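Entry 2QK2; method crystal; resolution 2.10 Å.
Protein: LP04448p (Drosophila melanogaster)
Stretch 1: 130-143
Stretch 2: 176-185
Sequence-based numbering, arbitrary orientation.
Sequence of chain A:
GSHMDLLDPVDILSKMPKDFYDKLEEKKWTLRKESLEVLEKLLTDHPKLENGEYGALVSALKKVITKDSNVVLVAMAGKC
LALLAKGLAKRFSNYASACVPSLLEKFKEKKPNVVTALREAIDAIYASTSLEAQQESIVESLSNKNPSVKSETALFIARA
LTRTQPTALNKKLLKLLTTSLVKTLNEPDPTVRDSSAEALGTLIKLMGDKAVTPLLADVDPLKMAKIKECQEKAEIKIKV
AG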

ATOM      1  N   SER A 130       6.697  -1.893   8.114  1.00 28.00           N
ATOM      2  CA  SER A 130       6.695  -3.362   8.113  1.00 28.90           C
ATOM      3  C   SER A 130       5.333  -3.929   8.483  1.00 29.42           C
ATOM      4  O   SER A 130       4.481  -3.212   9.015  1.00 28.70           O
ATOM      5  CB  SER A 130       7.723  -3.889   9.114  1.00 30.94           C
ATOM      6  OG  SER A 130       7.306  -3.609  10.444  1.00 32.05           O
ATOM      7  N   LEU A 131       5.127  -5.217   8.209  1.00 28.54           N
ATOM      8  CA  LEU A 131       3.856  -5.853   8.545  1.00 29.10           C
ATOM      9  C   LEU A 131       3.687  -5.868  10.061  1.00 29.22           C
ATOM     10  O   LEU A 131       2.581  -5.710  10.573  1.00 29.91           O
ATOM     11  CB  LEU A 131       3.793  -7.290   8.006  1.00 28.52           C
ATOM     12  CG  LEU A 131       3.744  -7.515   6.491  1.00 28.86           C
ATOM     13  CD1 LEU A 131       3.717  -9.015   6.212  1.00 31.17           C
ATOM     14  CD2 LEU A 131       2.513  -6.843   5.885  1.00 29.54           C
ATOM     15  N   GLU A 132       4.790  -6.056  10.779  1.00 30.33           N
ATOM     16  CA  GLU A 132       4.745  -6.079  12.237  1.00 31.28           C
ATOM     17  C   GLU A 132       4.179  -4.750  12.744  1.00 31.37           C
ATOM     18  O   GLU A 132       3.284  -4.727  13.594  1.00 31.58           O
ATOM     19  CB  GLU A 132       6.156  -6.305  12.800  1.00 34.41           C
ATOM     20  CG  GLU A 132       6.264  -6.316  14.329  1.00 38.02           C
ATOM     21  CD  GLU A 132       5.461  -7.431  14.993  1.00 41.94           C
ATOM     22  OE1 GLU A 132       5.582  -8.607  14.581  1.00 43.17           O
ATOM     23  OE2 GLU A 132       4.709  -7.133  15.945  1.00 44.94           O
ATOM     24  N   ALA A 133       4.683  -3.647  12.198  1.00 30.49           N
ATOM     25  CA  ALA A 133       4.228  -2.320  12.605  1.00 30.79           C
ATOM     26  C   ALA A 133       2.792  -2.006  12.181  1.00 31.75           C
ATOM     27  O   ALA A 133       2.068  -1.308  12.893  1.00 32.72           O
ATOM     28  CB  ALA A 133       5.171  -1.258  12.050  1.00 28.41           C
ATOM     29  N   GLN A 134       2.374  -2.533  11.034  1.00 32.18           N
ATOM     30  CA  GLN A 134       1.032  -2.262  10.518  1.00 31.06           C
ATOM     31  C   GLN A 134       0.006  -3.377  10.705  1.00 31.50           C
ATOM     32  O   GLN A 134      -1.108  -3.274  10.190  1.00 31.36           O
ATOM     33  CB  GLN A 134       1.121  -1.937   9.025  1.00 31.41           C
ATOM     34  CG  GLN A 134       2.100  -0.831   8.674  1.00 32.85           C
ATOM     35  CD  GLN A 134       1.827   0.437   9.451  1.00 34.39           C
ATOM     36  OE1 GLN A 134       0.677   0.847   9.591  1.00 36.22           O
ATOM     37  NE2 GLN A 134       2.883   1.070   9.958  1.00 35.51           N
ATOM     38  N   GLN A 135       0.355  -4.426  11.442  1.00 31.59           N
ATOM     39  CA  GLN A 135      -0.564  -5.552  11.616  1.00 32.64           C
ATOM     40  C   GLN A 135      -1.986  -5.234  12.068  1.00 32.09           C
ATOM     41  O   GLN A 135      -2.945  -5.795  11.532  1.00 30.13           O
ATOM     42  CB  GLN A 135       0.040  -6.599  12.558  1.00 35.23           C
ATOM     43  CG  GLN A 135       0.466  -6.063  13.908  1.00 36.15           C
ATOM     44  CD  GLN A 135       1.037  -7.148  14.788  1.00 37.62           C
ATOM     45  OE1 GLN A 135       0.300  -7.956  15.353  1.00 37.63           O
ATOM     46  NE2 GLN A 135       2.359  -7.186  14.893  1.00 35.67           N
ATOM     47  N   GLU A 136      -2.141  -4.352  13.050  1.00 32.03           N
ATOM     48  CA  GLU A 136      -3.481  -4.019  13.527  1.00 33.77           C
ATOM     49  C   GLU A 136      -4.359  -3.440  12.423  1.00 32.33           C
ATOM     50  O   GLU A 136      -5.496  -3.872  12.235  1.00 31.89           O
ATOM     51  CB  GLU A 136      -3.414  -3.041  14.699  1.00 38.49           C
ATOM     52  CG  GLU A 136      -2.843  -3.641  15.972  1.00 46.48           C
ATOM     53  CD  GLU A 136      -2.908  -2.679  17.146  1.00 53.08           C
ATOM     54  OE1 GLU A 136      -4.023  -2.209  17.478  1.00 56.05           O
ATOM     55  OE2 GLU A 136      -1.844  -2.393  17.739  1.00 57.69           O
ATOM     56  N   SER A 137      -3.835  -2.463  11.692  1.00 31.54           N
ATOM     57  CA  SER A 137      -4.590  -1.844  10.607  1.00 31.28           C
ATOM     58  C   SER A 137      -4.919  -2.871   9.528  1.00 30.18           C
ATOM     59  O   SER A 137      -6.055  -2.950   9.049  1.00 28.58           O
ATOM     60  CB  SER A 137      -3.786  -0.695   9.993  1.00 31.96           C
ATOM     61  OG  SER A 137      -3.539   0.316  10.954  1.00 36.19           O
ATOM     62  N   ILE A 138      -3.917  -3.655   9.148  1.00 27.84           N
ATOM     63  CA  ILE A 138      -4.089  -4.677   8.122  1.00 27.67           C
ATOM     64  C   ILE A 138      -5.164  -5.685   8.508  1.00 28.67           C
ATOM     65  O   ILE A 138      -6.110  -5.914   7.756  1.00 28.40           O
ATOM     66  CB  ILE A 138      -2.762  -5.427   7.861  1.00 27.25           C
ATOM     67  CG1 ILE A 138      -1.720  -4.445   7.316  1.00 24.25           C
ATOM     68  CG2 ILE A 138      -2.986  -6.580   6.881  1.00 24.51           C
ATOM     69  CD1 ILE A 138      -0.366  -5.066   7.029  1.00 23.88           C
ATOM     70  N   VAL A 139      -5.022  -6.279   9.689  1.00 29.36           N
ATOM     71  CA  VAL A 139      -5.979  -7.269  10.169  1.00 30.43           C
ATOM     72  C   VAL A 139      -7.377  -6.671  10.297  1.00 31.85           C
ATOM     73  O   VAL A 139      -8.368  -7.292   9.913  1.00 30.91           O
ATOM     74  CB  VAL A 139      -5.519  -7.856  11.531  1.00 30.57           C
ATOM     75  CG1 VAL A 139      -6.592  -8.764  12.114  1.00 32.15           C
ATOM     76  CG2 VAL A 139      -4.228  -8.639  11.335  1.00 29.69           C
ATOM     77  N   GLU A 140      -7.457  -5.457  10.832  1.00 32.02           N
ATOM     78  CA  GLU A 140      -8.745  -4.795  10.984  1.00 34.54           C
ATOM     79  C   GLU A 140      -9.399  -4.605   9.615  1.00 32.34           C
ATOM     80  O   GLU A 140     -10.607  -4.769   9.467  1.00 31.76           O
ATOM     81  CB  GLU A 140      -8.560  -3.437  11.666  1.00 38.00           C
ATOM     82  CG  GLU A 140      -9.851  -2.679  11.910  1.00 47.19           C
ATOM     83  CD  GLU A 140      -9.611  -1.321  12.551  1.00 53.57           C
ATOM     84  OE1 GLU A 140      -9.040  -1.283  13.666  1.00 56.55           O
ATOM     85  OE2 GLU A 140      -9.989  -0.294  11.940  1.00 56.28           O
ATOM     86  N   SER A 141      -8.590  -4.273   8.614  1.00 30.07           N
ATOM     87  CA  SER A 141      -9.105  -4.054   7.269  1.00 29.35           C
ATOM     88  C   SER A 141      -9.642  -5.339   6.632  1.00 28.61           C
ATOM     89  O   SER A 141     -10.585  -5.294   5.842  1.00 27.35           O
ATOM     90  CB  SER A 141      -8.019  -3.440   6.386  1.00 29.00           C
ATOM     91  OG  SER A 141      -8.555  -3.037   5.141  1.00 30.69           O
ATOM     92  N   LEU A 142      -9.044  -6.483   6.966  1.00 28.15           N
ATOM     93  CA  LEU A 142      -9.513  -7.756   6.415  1.00 29.01           C
ATOM     94  C   LEU A 142     -10.907  -8.072   6.951  1.00 30.57           C
ATOM     95  O   LEU A 142     -11.583  -8.975   6.454  1.00 30.82           O
ATOM     96  CB  LEU A 142      -8.548  -8.893   6.769  1.00 26.33           C
ATOM     97  CG  LEU A 142      -7.264  -8.965   5.933  1.00 24.22           C
ATOM     98  CD1 LEU A 142      -6.366 -10.069   6.472  1.00 23.92           C
ATOM     99  CD2 LEU A 142      -7.615  -9.227   4.469  1.00 20.34           C
ATOM    100  N   SER A 143     -11.329  -7.324   7.967  1.00 31.40           N
ATOM    101  CA  SER A 143     -12.650  -7.499   8.561  1.00 34.26           C
ATOM    102  C   SER A 143     -13.636  -6.455   8.043  1.00 35.42           C
ATOM    103  O   SER A 143     -14.814  -6.489   8.389  1.00 36.58           O
ATOM    104  CB  SER A 143     -12.578  -7.402  10.089  1.00 34.83           C
ATOM    105  OG  SER A 143     -12.042  -8.583  10.649  1.00 38.26           O
ATOM    106  N   LEU A 176      -1.401 -14.918  13.162  1.00 27.59           N
ATOM    107  CA  LEU A 176      -2.431 -13.888  13.050  1.00 27.29           C
ATOM    108  C   LEU A 176      -2.787 -13.616  11.585  1.00 26.81           C
ATOM    109  O   LEU A 176      -3.958 -13.525  11.217  1.00 28.33           O
ATOM    110  CB  LEU A 176      -1.953 -12.592  13.710  1.00 28.44           C
ATOM    111  CG  LEU A 176      -2.895 -11.388  13.595  1.00 28.51           C
ATOM    112  CD1 LEU A 176      -4.182 -11.670  14.360  1.00 27.85           C
ATOM    113  CD2 LEU A 176      -2.207 -10.148  14.152  1.00 29.53           C
ATOM    114  N   LEU A 177      -1.768 -13.484  10.753  1.00 25.56           N
ATOM    115  CA  LEU A 177      -1.977 -13.224   9.338  1.00 26.13           C
ATOM    116  C   LEU A 177      -2.679 -14.395   8.655  1.00 26.15           C
ATOM    117  O   LEU A 177      -3.644 -14.198   7.920  1.00 24.71           O
ATOM    118  CB  LEU A 177      -0.630 -12.955   8.663  1.00 27.10           C
ATOM    119  CG  LEU A 177      -0.322 -11.547   8.143  1.00 31.81           C
ATOM    120  CD1 LEU A 177      -0.905 -10.481   9.044  1.00 30.53           C
ATOM    121  CD2 LEU A 177       1.189 -11.399   8.039  1.00 32.99           C
ATOM    122  N   THR A 178      -2.196 -15.610   8.901  1.00 25.90           N
ATOM    123  CA  THR A 178      -2.788 -16.796   8.289  1.00 27.12           C
ATOM    124  C   THR A 178      -4.246 -16.957   8.723  1.00 27.35           C
ATOM    125  O   THR A 178      -5.135 -17.153   7.892  1.00 26.50           O
ATOM    126  CB  THR A 178      -1.995 -18.069   8.660  1.00 29.39           C
ATOM    127  OG1 THR A 178      -0.607 -17.876   8.344  1.00 29.29           O
ATOM    128  CG2 THR A 178      -2.518 -19.271   7.872  1.00 28.84           C
ATOM    129  N   THR A 179      -4.489 -16.866  10.026  1.00 26.90           N
ATOM    130  CA  THR A 179      -5.842 -16.991  10.564  1.00 29.01           C
ATOM    131  C   THR A 179      -6.791 -15.992   9.908  1.00 28.54           C
ATOM    132  O   THR A 179      -7.891 -16.354   9.490  1.00 27.59           O
ATOM    133  CB  THR A 179      -5.867 -16.741  12.093  1.00 31.13           C
ATOM    134  OG1 THR A 179      -5.172 -17.799  12.759  1.00 32.67           O
ATOM    135  CG2 THR A 179      -7.300 -16.678  12.608  1.00 32.90           C
ATOM    136  N   SER A 180      -6.358 -14.736   9.823  1.00 25.40           N
ATOM    137  CA  SER A 180      -7.178 -13.688   9.233  1.00 25.08           C
ATOM    138  C   SER A 180      -7.467 -13.943   7.757  1.00 24.86           C
ATOM    139  O   SER A 180      -8.594 -13.752   7.301  1.00 22.96           O
ATOM    140  CB  SER A 180      -6.491 -12.325   9.387  1.00 25.69           C
ATOM    141  OG  SER A 180      -6.295 -12.003  10.752  1.00 26.89           O
ATOM    142  N   LEU A 181      -6.443 -14.366   7.020  1.00 22.13           N
ATOM    143  CA  LEU A 181      -6.584 -14.640   5.596  1.00 23.91           C
ATOM    144  C   LEU A 181      -7.416 -15.895   5.309  1.00 24.07           C
ATOM    145  O   LEU A 181      -8.115 -15.954   4.300  1.00 23.50           O
ATOM    146  CB  LEU A 181      -5.197 -14.761   4.940  1.00 21.86           C
ATOM    147  CG  LEU A 181      -4.436 -13.438   4.766  1.00 22.00           C
ATOM    148  CD1 LEU A 181      -2.978 -13.689   4.379  1.00 20.98           C
ATOM    149  CD2 LEU A 181      -5.136 -12.613   3.704  1.00 19.37           C
ATOM    150  N   VAL A 182      -7.335 -16.899   6.178  1.00 25.47           N
ATOM    151  CA  VAL A 182      -8.121 -18.116   5.971  1.00 28.48           C
ATOM    152  C   VAL A 182      -9.591 -17.745   6.135  1.00 30.66           C
ATOM    153  O   VAL A 182     -10.470 -18.286   5.459  1.00 31.27           O
ATOM    154  CB  VAL A 182      -7.749 -19.217   6.986  1.00 29.15           C
ATOM    155  CG1 VAL A 182      -8.768 -20.354   6.931  1.00 28.35           C
ATOM    156  CG2 VAL A 182      -6.366 -19.750   6.672  1.00 28.32           C
ATOM    157  N   LYS A 183      -9.846 -16.793   7.025  1.00 30.46           N
ATOM    158  CA  LYS A 183     -11.202 -16.333   7.272  1.00 33.24           C
ATOM    159  C   LYS A 183     -11.784 -15.708   5.998  1.00 32.29           C
ATOM    160  O   LYS A 183     -12.894 -16.037   5.590  1.00 33.36           O
ATOM    161  CB  LYS A 183     -11.193 -15.320   8.413  1.00 36.81           C
ATOM    162  CG  LYS A 183     -12.526 -15.136   9.112  1.00 41.89           C
ATOM    163  CD  LYS A 183     -12.324 -14.385  10.414  1.00 46.00           C
ATOM    164  CE  LYS A 183     -11.334 -15.129  11.310  1.00 50.12           C
ATOM    165  NZ  LYS A 183     -10.832 -14.293  12.439  1.00 51.44           N
ATOM    166  N   THR A 184     -11.038 -14.814   5.359  1.00 30.37           N
ATOM    167  CA  THR A 184     -11.540 -14.194   4.140  1.00 29.57           C
ATOM    168  C   THR A 184     -11.515 -15.197   2.986  1.00 29.96           C
ATOM    169  O   THR A 184     -12.270 -15.068   2.020  1.00 30.47           O
ATOM    170  CB  THR A 184     -10.733 -12.913   3.763  1.00 29.52           C
ATOM    171  OG1 THR A 184      -9.333 -13.211   3.702  1.00 27.74           O
ATOM    172  CG2 THR A 184     -10.971 -11.817   4.796  1.00 27.78           C
ATOM    173  N   LEU A 185     -10.652 -16.204   3.093  1.00 29.54           N
ATOM    174  CA  LEU A 185     -10.561 -17.233   2.060  1.00 30.89           C
ATOM    175  C   LEU A 185     -11.881 -17.997   2.002  1.00 33.10           C
ATOM    176  O   LEU A 185     -12.313 -18.444   0.937  1.00 32.79           O
ATOM    177  CB  LEU A 185      -9.428 -18.214   2.376  1.00 29.22           C
ATOM    178  CG  LEU A 185      -9.294 -19.441   1.466  1.00 28.84           C
ATOM    179  CD1 LEU A 185      -8.840 -19.019   0.070  1.00 26.83           C
ATOM    180  CD2 LEU A 185      -8.297 -20.417   2.079  1.00 27.67           C
TER

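The helix that starts at Leu 131 and the one running through 176-185 lie side by side and run in nearly the same direction, their axes 15° apart and 10.3 Å from each other at closest approach. No hydrogen bond crosses between them. What holds them together is the fit of one surface against the other, which buries 440 Å² counting both sides, and most of the covered area belongs to leucine and valine residues.

The center of the contact is where the backbones come nearest, at Val 139 and Ser 180, whose CA atoms are 6.6 Å apart. Both side chains point toward the opposing helix, and both are short, which suits so close an approach. Val 139 is the bump here. Its CG1 sits 3.5 Å from OG of Ser 180, and its CG2 lies 3.8 Å from CD2 of Leu 176 and 4.4 Å from CD1 of Leu 177. The valine thus fits into a hollow with the small serine as its floor and the two leucines, one helical turn earlier, as walls. Branching at CB serves it well, because the two methyls spread from a short stem across the hollow. A hydroxyl might seem a poor neighbor for a methyl, but OG of Ser 180 donates a hydrogen bond to O of Leu 176, 2.8 Å away, within its own helix. With its proton donated to the backbone, the hydroxyl is better suited to a buried place beside carbon.

Leu 142 is the second bump and has the largest area covered by the other stretch, 91 Å². With chi1 at m and chi2 at t, its CD1 comes to 3.7 Å from CB of Ser 180 and 4.0 Å from CD2 of Leu 181. Its CD2 faces CG2 of Thr 184 at 4.3 Å, and that same threonine methyl lies 3.3 Å from O of Leu 142. The leucine head therefore rests among serine, leucine and threonine, filling space left by the small Ser 180. Thr 184 suits this end of the contact because it offers a methyl to the contact while its hydroxyl is satisfied by hydrogen bonding elsewhere in the structure.

Leu 177 and Leu 181 both leave their helix sideways, but their ends come nearer to the first stretch. Leucine has the length for this. At the beginning of the first helix, CD1 of Leu 131 meets CD2 of Leu 177 at 3.9 Å, so Leu 177 offers one methyl to Leu 131 and the other to Val 139. Both leucines of this pair are buried.

Toward the solvent, the partly exposed Gln 135 flanks the apolar contact. Its amide end lies against Leu 176, with OE1 3.5 Å from CD2 of that leucine, and partial exposure suits a polar residue here. Its NE2 donates to O of Glu 132 at 2.9 Å, folding the side chain back along its own helix.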